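Low molecular weight heat shock protein (Xanthomonas axonopodis pv. citri, PDB 3GT6) is a small heat shock protein of the Hsp20/alpha-crystallin family that probably acts as an oligomeric molecular chaperone in the stress response. Local coordinates at residues K39-I44 and R72-D77; D82-A87 and I95-R100. All coordinates share one frame; numbering follows the deposited sequence. Where two conformers were deposited one is given.

Contact 1: K39-I44 and R72-D77; sequences KGILSI and RFALPD
I41 reaches over to R72 and A74 with both branches, on the face of the sheet that also carries S43. Its CG2 lies over the centre of the R72 guanidinium, 3.7 Å above the plane, so the flat charged group roofs a methyl bump. The other branch turns across to the neighbouring strand: with chi1 and chi2 both near -62°, CD1 settles 3.7 Å from A74 CB, and alanine is small enough to accept it. The arginine chain, bent at chi3 (84°), folds back over the neighbouring strand toward S43, but its approach to the serine hydroxyl is doubtful because S43 has more than one conformer.

The opposite face is apolar. L42 and L75 lie side by side, CB of L42 being 3.8 Å from L75 CD1, while CD1 of I44 meets the edge of the F73 ring at CE2, 4.1 Å away. L21 of strand 18-24 touches both L42 and F73, and R61 of the second subunit packs on F73.

Between the faces, L42 and F73 form an antiparallel hydrogen-bonded pair; L42 N reaches F73 O at 2.7 Å. Beyond the strand, L75 N donates to G40 O. G40 has a positive phi (89°), a backbone shape glycine takes readily, so it suits this turn. The chemistry implies a two-sided sheet, its leucine, isoleucine and phenylalanine side turned to the core and the other face mixed, with I41 and A74 beside S43 and R72.

Contact 2: D82-A87 and I95-R100; sequences DGITAA and IRIPKR
I84 lies alongside both I95 and I97, all three pointing the same way from the backbone. Its branches divide the work: CG2 rests 3.7 Å from I95 CG2, whereas CG1 sits 4.1 Å from I97 CG1. Branched apolar chains suit this side because it faces the other sheet, where V35 touches I84 and I95. A86 adds only a methyl, its CB meeting I95 CG1.

On the other face T85 and R96 run side by side, their backbones paired through T85 N to R96 O (2.8 Å) and R96 N to T85 O. With chi1 at 50°, T85 OG1 stands between its own N and carbonyl carbon, 3.5 Å from R96 CB. A water lies between this hydroxyl, R96 O and G83 O, though its bond to G83 O is doubtful, being too short. The R96 guanidinium leads away and forms a salt bridge with E94.

G83 lies against the P98 ring, CD being 3.2 Å from G83 O; glycine suits the place because its CA lies close against the ring, 3.9 Å from P98 CG. This is the open end of an antiparallel beta hairpin, strands 85-89 and 92-98, at the margin of one sheet of the alpha-crystallin beta-sandwich.

Contacts 1 and 2 belong to opposing sheets of the sandwich, their centres about 12 Å apart, and meet through the apolar sides of both. I44 CD1 comes within 3.6 Å of I95 CD1. Farther along, I97 CD1 is received by two leucines, 3.7 Å from L75 CD1 and 3.9 Å from L42 CD2, so one isoleucine tip joins both segments of contact 1 to the hairpin of contact 2. A polar tie accompanies this packing: R100 NE lies 3.1 Å from D77 O, a probable but weak hydrogen bond. The chain completes 72-77 shortly before entering 82-87, crossing from one sheet to the other.

Contact 1: K39-I44 and R72-D77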
ATOM      1  N   LYS A  39      12.947 -19.689  13.983  1.00 24.46           N
ATOM      2  CA  LYS A  39      12.231 -20.686  14.792  1.00 25.24           C
ATOM      3  C   LYS A  39      10.751 -20.767  14.395  1.00 22.38           C
ATOM      4  O   LYS A  39       9.848 -20.773  15.234  1.00 20.73           O
ATOM      5  CB  LYS A  39      12.366 -20.305  16.277  1.00 25.37           C
ATOM      6  CG  LYS A  39      13.744 -20.705  16.928  1.00 33.48           C
ATOM      7  CD  LYS A  39      14.037 -19.719  18.129  1.00 42.16           C
ATOM      8  CE  LYS A  39      15.201 -20.202  19.076  1.00 48.45           C
ATOM      9  NZ  LYS A  39      16.176 -21.160  18.358  1.00 47.78           N
ATOM     10  N   GLY A  40      10.523 -20.795  13.102  1.00 20.85           N
ATOM     11  CA  GLY A  40       9.214 -20.961  12.581  1.00 19.06           C
ATOM     12  C   GLY A  40       8.506 -19.668  12.393  1.00 18.11           C
ATOM     13  O   GLY A  40       7.475 -19.666  11.774  1.00 21.32           O
ATOM     14  N   ILE A  41       8.986 -18.549  12.941  1.00 17.97           N
ATOM     15  CA  ILE A  41       8.196 -17.363  12.916  1.00 15.89           C
ATOM     16  C   ILE A  41       8.663 -16.526  11.760  1.00 17.73           C
ATOM     17  O   ILE A  41       9.821 -16.080  11.708  1.00 17.69           O
ATOM     18  CB  ILE A  41       8.334 -16.528  14.148  1.00 15.79           C
ATOM     19  CG1 ILE A  41       7.875 -17.286  15.372  1.00 17.71           C
ATOM     20  CG2 ILE A  41       7.498 -15.250  14.061  1.00 15.71           C
ATOM     21  CD1 ILE A  41       6.404 -17.702  15.358  1.00 17.13           C
ATOM     22  N   LEU A  42       7.751 -16.251  10.837  1.00 16.36           N
ATOM     23  CA  LEU A  42       8.106 -15.355   9.733  1.00 16.99           C
ATOM     24  C   LEU A  42       7.888 -13.932  10.205  1.00 17.06           C
ATOM     25  O   LEU A  42       6.765 -13.588  10.623  1.00 17.86           O
ATOM     26  CB  LEU A  42       7.191 -15.671   8.545  1.00 15.29           C
ATOM     27  CG  LEU A  42       7.504 -15.061   7.170  1.00 15.58           C
ATOM     28  CD1 LEU A  42       7.142 -13.612   7.129  1.00 14.27           C
ATOM     29  CD2 LEU A  42       8.960 -15.233   6.811  1.00 14.53           C
ATOM     30  N   SER A  43       8.897 -13.083  10.159  1.00 16.18           N
ATOM     31  CA  SER A  43       8.631 -11.694  10.452  1.00 15.65           C
ATOM     32  C   SER A  43       8.852 -10.823   9.264  1.00 15.75           C
ATOM     33  O   SER A  43       9.726 -11.056   8.376  1.00 15.19           O
ATOM     34  CB  SER A  43       9.539 -11.114  11.590  1.00 16.52           C
ATOM     35  OG  SER A  43       9.554 -12.027  12.630  0.50 19.60           O
ATOM     36  N   ILE A  44       8.100  -9.752   9.271  1.00 15.02           N
ATOM     37  CA  ILE A  44       8.220  -8.768   8.219  1.00 16.55           C
ATOM     38  C   ILE A  44       8.295  -7.452   8.956  1.00 17.01           C
ATOM     39  O   ILE A  44       7.383  -7.084   9.678  1.00 16.10           O
ATOM     40  CB  ILE A  44       6.974  -8.677   7.368  1.00 15.17           C
ATOM     41  CG1 ILE A  44       6.557 -10.071   6.916  1.00 13.43           C
ATOM     42  CG2 ILE A  44       7.188  -7.572   6.228  1.00 16.10           C
ATOM     43  CD1 ILE A  44       5.231 -10.100   6.012  1.00 10.77           C
ATOM     44  N   ARG A  72       4.261 -10.743  12.324  1.00 17.41           N
ATOM     45  CA  ARG A  72       4.807 -12.053  12.565  1.00 17.49           C
ATOM     46  C   ARG A  72       3.755 -13.135  12.267  1.00 17.58           C
ATOM     47  O   ARG A  72       2.582 -12.989  12.618  1.00 17.13           O
ATOM     48  CB  ARG A  72       5.158 -12.179  14.064  1.00 18.07           C
ATOM     49  CG  ARG A  72       6.340 -11.284  14.523  1.00 23.25           C
ATOM     50  CD  ARG A  72       6.385 -11.109  16.083  1.00 29.24           C
ATOM     51  NE  ARG A  72       7.055 -12.203  16.717  1.00 36.77           N
ATOM     52  CZ  ARG A  72       8.361 -12.469  16.569  1.00 45.75           C
ATOM     53  NH1 ARG A  72       9.149 -11.696  15.793  1.00 47.62           N
ATOM     54  NH2 ARG A  72       8.886 -13.533  17.175  1.00 45.95           N
ATOM     55  N   PHE A  73       4.174 -14.249  11.691  1.00 16.13           N
ATOM     56  CA  PHE A  73       3.237 -15.307  11.442  1.00 17.15           C
ATOM     57  C   PHE A  73       3.962 -16.584  11.828  1.00 17.66           C
ATOM     58  O   PHE A  73       5.149 -16.704  11.571  1.00 16.51           O
ATOM     59  CB  PHE A  73       2.890 -15.290   9.973  1.00 15.47           C
ATOM     60  CG  PHE A  73       2.317 -13.974   9.550  1.00 17.90           C
ATOM     61  CD1 PHE A  73       1.032 -13.619   9.933  1.00 16.08           C
ATOM     62  CD2 PHE A  73       3.102 -13.035   8.886  1.00 14.82           C
ATOM     63  CE1 PHE A  73       0.491 -12.361   9.615  1.00 15.18           C
ATOM     64  CE2 PHE A  73       2.570 -11.774   8.590  1.00 13.84           C
ATOM     65  CZ  PHE A  73       1.239 -11.467   8.947  1.00 15.97           C
ATOM     66  N   ALA A  74       3.241 -17.512  12.459  1.00 16.16           N
ATOM     67  CA  ALA A  74       3.851 -18.693  12.946  1.00 16.07           C
ATOM     68  C   ALA A  74       3.585 -19.663  11.815  1.00 16.16           C
ATOM     69  O   ALA A  74       2.515 -20.269  11.724  1.00 18.09           O
ATOM     70  CB  ALA A  74       3.155 -19.114  14.263  1.00 15.52           C
ATOM     71  N   LEU A  75       4.524 -19.774  10.892  1.00 15.27           N
ATOM     72  CA  LEU A  75       4.294 -20.574   9.731  1.00 14.52           C
ATOM     73  C   LEU A  75       4.497 -22.063  10.103  1.00 16.04           C
ATOM     74  O   LEU A  75       5.181 -22.366  11.068  1.00 16.17           O
ATOM     75  CB  LEU A  75       5.269 -20.218   8.625  1.00 14.21           C
ATOM     76  CG  LEU A  75       4.984 -18.834   8.004  1.00 15.85           C
ATOM     77  CD1 LEU A  75       5.854 -18.731   6.780  1.00 18.92           C
ATOM     78  CD2 LEU A  75       3.545 -18.854   7.626  1.00 17.20           C
ATOM     79  N   PRO A  76       3.911 -22.973   9.339  1.00 17.13           N
ATOM     80  CA  PRO A  76       4.126 -24.416   9.653  1.00 18.60           C
ATOM     81  C   PRO A  76       5.592 -24.802   9.490  1.00 20.40           C
ATOM     82  O   PRO A  76       6.343 -24.089   8.789  1.00 20.43           O
ATOM     83  CB  PRO A  76       3.274 -25.154   8.594  1.00 16.64           C
ATOM     84  CG  PRO A  76       2.235 -24.111   8.158  1.00 20.43           C
ATOM     85  CD  PRO A  76       3.022 -22.769   8.183  1.00 14.51           C
ATOM     86  N   ASP A  77       5.982 -25.919  10.119  1.00 21.55           N
ATOM     87  CA  ASP A  77       7.340 -26.454  10.099  1.00 23.53           C
ATOM     88  C   ASP A  77       7.807 -26.753   8.671  1.00 22.91           C
ATOM     89  O   ASP A  77       8.988 -26.863   8.464  1.00 23.02           O
ATOM     90  CB  ASP A  77       7.391 -27.826  10.781  1.00 25.05           C
ATOM     91  CG  ASP A  77       7.077 -27.762  12.221  1.00 32.42           C
ATOM     92  OD1 ASP A  77       7.012 -26.628  12.783  1.00 32.23           O
ATOM     93  OD2 ASP A  77       6.850 -28.863  12.783  1.00 36.22           O
TER

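Contact 2: D82-A87 and I95-R100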
ATOM      1  N   ASP A  82      15.249 -21.473   4.900  1.00 20.40           N
ATOM      2  CA  ASP A  82      16.392 -21.129   4.045  1.00 19.53           C
ATOM      3  C   ASP A  82      16.040 -20.811   2.592  1.00 19.07           C
ATOM      4  O   ASP A  82      16.925 -20.590   1.795  1.00 21.78           O
ATOM      5  CB  ASP A  82      17.407 -22.255   4.098  1.00 19.26           C
ATOM      6  CG  ASP A  82      17.873 -22.529   5.513  1.00 21.59           C
ATOM      7  OD1 ASP A  82      18.383 -21.606   6.137  1.00 21.93           O
ATOM      8  OD2 ASP A  82      17.711 -23.660   5.988  1.00 24.79           O
ATOM      9  N   GLY A  83      14.764 -20.724   2.249  1.00 18.27           N
ATOM     10  CA  GLY A  83      14.389 -20.621   0.833  1.00 17.04           C
ATOM     11  C   GLY A  83      13.663 -19.360   0.594  1.00 16.45           C
ATOM     12  O   GLY A  83      13.090 -19.155  -0.463  1.00 15.96           O
ATOM     13  N   ILE A  84      13.657 -18.488   1.576  1.00 15.40           N
ATOM     14  CA  ILE A  84      12.771 -17.353   1.467  1.00 15.52           C
ATOM     15  C   ILE A  84      13.265 -16.447   0.351  1.00 16.37           C
ATOM     16  O   ILE A  84      14.474 -16.168   0.288  1.00 17.49           O
ATOM     17  CB  ILE A  84      12.794 -16.530   2.762  1.00 16.35           C
ATOM     18  CG1 ILE A  84      12.366 -17.388   3.965  1.00 17.18           C
ATOM     19  CG2 ILE A  84      11.926 -15.284   2.601  1.00 15.97           C
ATOM     20  CD1 ILE A  84      12.592 -16.727   5.284  1.00 17.41           C
ATOM     21  N   THR A  85      12.397 -16.039  -0.571  1.00 15.18           N
ATOM     22  CA  THR A  85      12.696 -14.822  -1.348  1.00 15.15           C
ATOM     23  C   THR A  85      11.676 -13.762  -1.026  1.00 15.01           C
ATOM     24  O   THR A  85      10.605 -14.096  -0.572  1.00 14.26           O
ATOM     25  CB  THR A  85      12.638 -15.031  -2.850  1.00 13.19           C
ATOM     26  OG1 THR A  85      11.419 -15.661  -3.136  1.00 14.03           O
ATOM     27  CG2 THR A  85      13.798 -15.938  -3.330  1.00 14.69           C
ATOM     28  N   ALA A  86      11.980 -12.491  -1.308  1.00 14.78           N
ATOM     29  CA  ALA A  86      11.024 -11.419  -0.994  1.00 17.70           C
ATOM     30  C   ALA A  86      11.262 -10.363  -2.040  1.00 17.28           C
ATOM     31  O   ALA A  86      12.398  -9.998  -2.256  1.00 18.30           O
ATOM     32  CB  ALA A  86      11.328 -10.840   0.396  1.00 16.79           C
ATOM     33  N   ALA A  87      10.212  -9.962  -2.752  1.00 18.79           N
ATOM     34  CA  ALA A  87      10.329  -9.021  -3.850  1.00 19.64           C
ATOM     35  C   ALA A  87       9.030  -8.220  -3.868  1.00 19.67           C
ATOM     36  O   ALA A  87       7.974  -8.753  -3.590  1.00 19.19           O
ATOM     37  CB  ALA A  87      10.533  -9.780  -5.219  1.00 17.76           C
ATOM     38  N   ILE A  95       6.490 -12.564  -0.494  1.00 15.17           N
ATOM     39  CA  ILE A  95       7.501 -13.373   0.114  1.00 14.51           C
ATOM     40  C   ILE A  95       7.161 -14.824  -0.206  1.00 15.55           C
ATOM     41  O   ILE A  95       6.079 -15.275   0.093  1.00 15.60           O
ATOM     42  CB  ILE A  95       7.426 -13.225   1.613  1.00 13.42           C
ATOM     43  CG1 ILE A  95       7.630 -11.758   1.959  1.00 12.73           C
ATOM     44  CG2 ILE A  95       8.394 -14.196   2.281  1.00 11.12           C
ATOM     45  CD1 ILE A  95       7.258 -11.421   3.394  1.00 10.72           C
ATOM     46  N   ARG A  96       8.100 -15.540  -0.796  1.00 15.33           N
ATOM     47  CA  ARG A  96       7.871 -16.873  -1.255  1.00 14.85           C
ATOM     48  C   ARG A  96       8.779 -17.770  -0.490  1.00 15.71           C
ATOM     49  O   ARG A  96       9.947 -17.456  -0.304  1.00 15.64           O
ATOM     50  CB  ARG A  96       8.159 -16.929  -2.748  1.00 15.32           C
ATOM     51  CG  ARG A  96       7.256 -15.996  -3.566  1.00 18.00           C
ATOM     52  CD  ARG A  96       7.641 -16.052  -5.064  1.00 20.03           C
ATOM     53  NE  ARG A  96       7.171 -17.329  -5.651  1.00 18.27           N
ATOM     54  CZ  ARG A  96       5.901 -17.635  -5.985  1.00 19.88           C
ATOM     55  NH1 ARG A  96       4.936 -16.752  -5.880  1.00 18.16           N
ATOM     56  NH2 ARG A  96       5.612 -18.841  -6.501  1.00 19.97           N
ATOM     57  N   ILE A  97       8.230 -18.850   0.042  1.00 15.41           N
ATOM     58  CA  ILE A  97       8.992 -19.741   0.882  1.00 15.97           C
ATOM     59  C   ILE A  97       8.650 -21.162   0.431  1.00 17.18           C
ATOM     60  O   ILE A  97       7.534 -21.608   0.573  1.00 18.95           O
ATOM     61  CB  ILE A  97       8.608 -19.602   2.285  1.00 15.04           C
ATOM     62  CG1 ILE A  97       8.532 -18.107   2.647  1.00 14.13           C
ATOM     63  CG2 ILE A  97       9.600 -20.332   3.080  1.00 15.26           C
ATOM     64  CD1 ILE A  97       8.167 -17.836   4.085  1.00 10.90           C
ATOM     65  N   PRO A  98       9.605 -21.870  -0.149  1.00 18.48           N
ATOM     66  CA  PRO A  98       9.322 -23.265  -0.493  1.00 19.11           C
ATOM     67  C   PRO A  98       9.109 -24.075   0.752  1.00 20.55           C
ATOM     68  O   PRO A  98       9.548 -23.722   1.844  1.00 20.52           O
ATOM     69  CB  PRO A  98      10.596 -23.748  -1.143  1.00 19.49           C
ATOM     70  CG  PRO A  98      11.654 -22.759  -0.841  1.00 18.00           C
ATOM     71  CD  PRO A  98      11.035 -21.542  -0.209  1.00 19.13           C
ATOM     72  N   LYS A  99       8.371 -25.152   0.588  1.00 23.69           N
ATOM     73  CA  LYS A  99       8.294 -26.136   1.665  1.00 26.36           C
ATOM     74  C   LYS A  99       9.466 -27.090   1.602  1.00 28.16           C
ATOM     75  O   LYS A  99       9.950 -27.421   0.510  1.00 27.78           O
ATOM     76  CB  LYS A  99       7.032 -26.915   1.534  1.00 25.51           C
ATOM     77  CG  LYS A  99       5.823 -26.123   1.659  1.00 26.56           C
ATOM     78  CD  LYS A  99       4.668 -27.110   1.547  1.00 28.56           C
ATOM     79  CE  LYS A  99       3.431 -26.391   1.791  1.00 26.72           C
ATOM     80  NZ  LYS A  99       2.361 -27.357   1.750  1.00 21.97           N
ATOM     81  N   ARG A 100       9.937 -27.475   2.786  1.00 32.93           N
ATOM     82  CA  ARG A 100      10.918 -28.526   3.015  1.00 37.62           C
ATOM     83  C   ARG A 100      10.543 -29.788   2.211  1.00 42.46           C
ATOM     84  O   ARG A 100       9.346 -30.084   1.997  1.00 41.11           O
ATOM     85  CB  ARG A 100      11.004 -28.846   4.523  1.00 38.03           C
ATOM     86  CG  ARG A 100      11.677 -27.707   5.344  1.00 39.03           C
ATOM     87  CD  ARG A 100      11.739 -27.846   6.887  1.00 39.76           C
ATOM     88  NE  ARG A 100      11.946 -26.506   7.479  1.00 45.86           N
ATOM     89  CZ  ARG A 100      13.088 -25.765   7.413  1.00 49.68           C
ATOM     90  NH1 ARG A 100      13.139 -24.529   7.956  1.00 41.80           N
ATOM     91  NH2 ARG A 100      14.191 -26.219   6.775  1.00 48.38           N
TER
HETATM   92  O   HOH W   1      11.690 -18.833  -2.542  1.00 16.00           O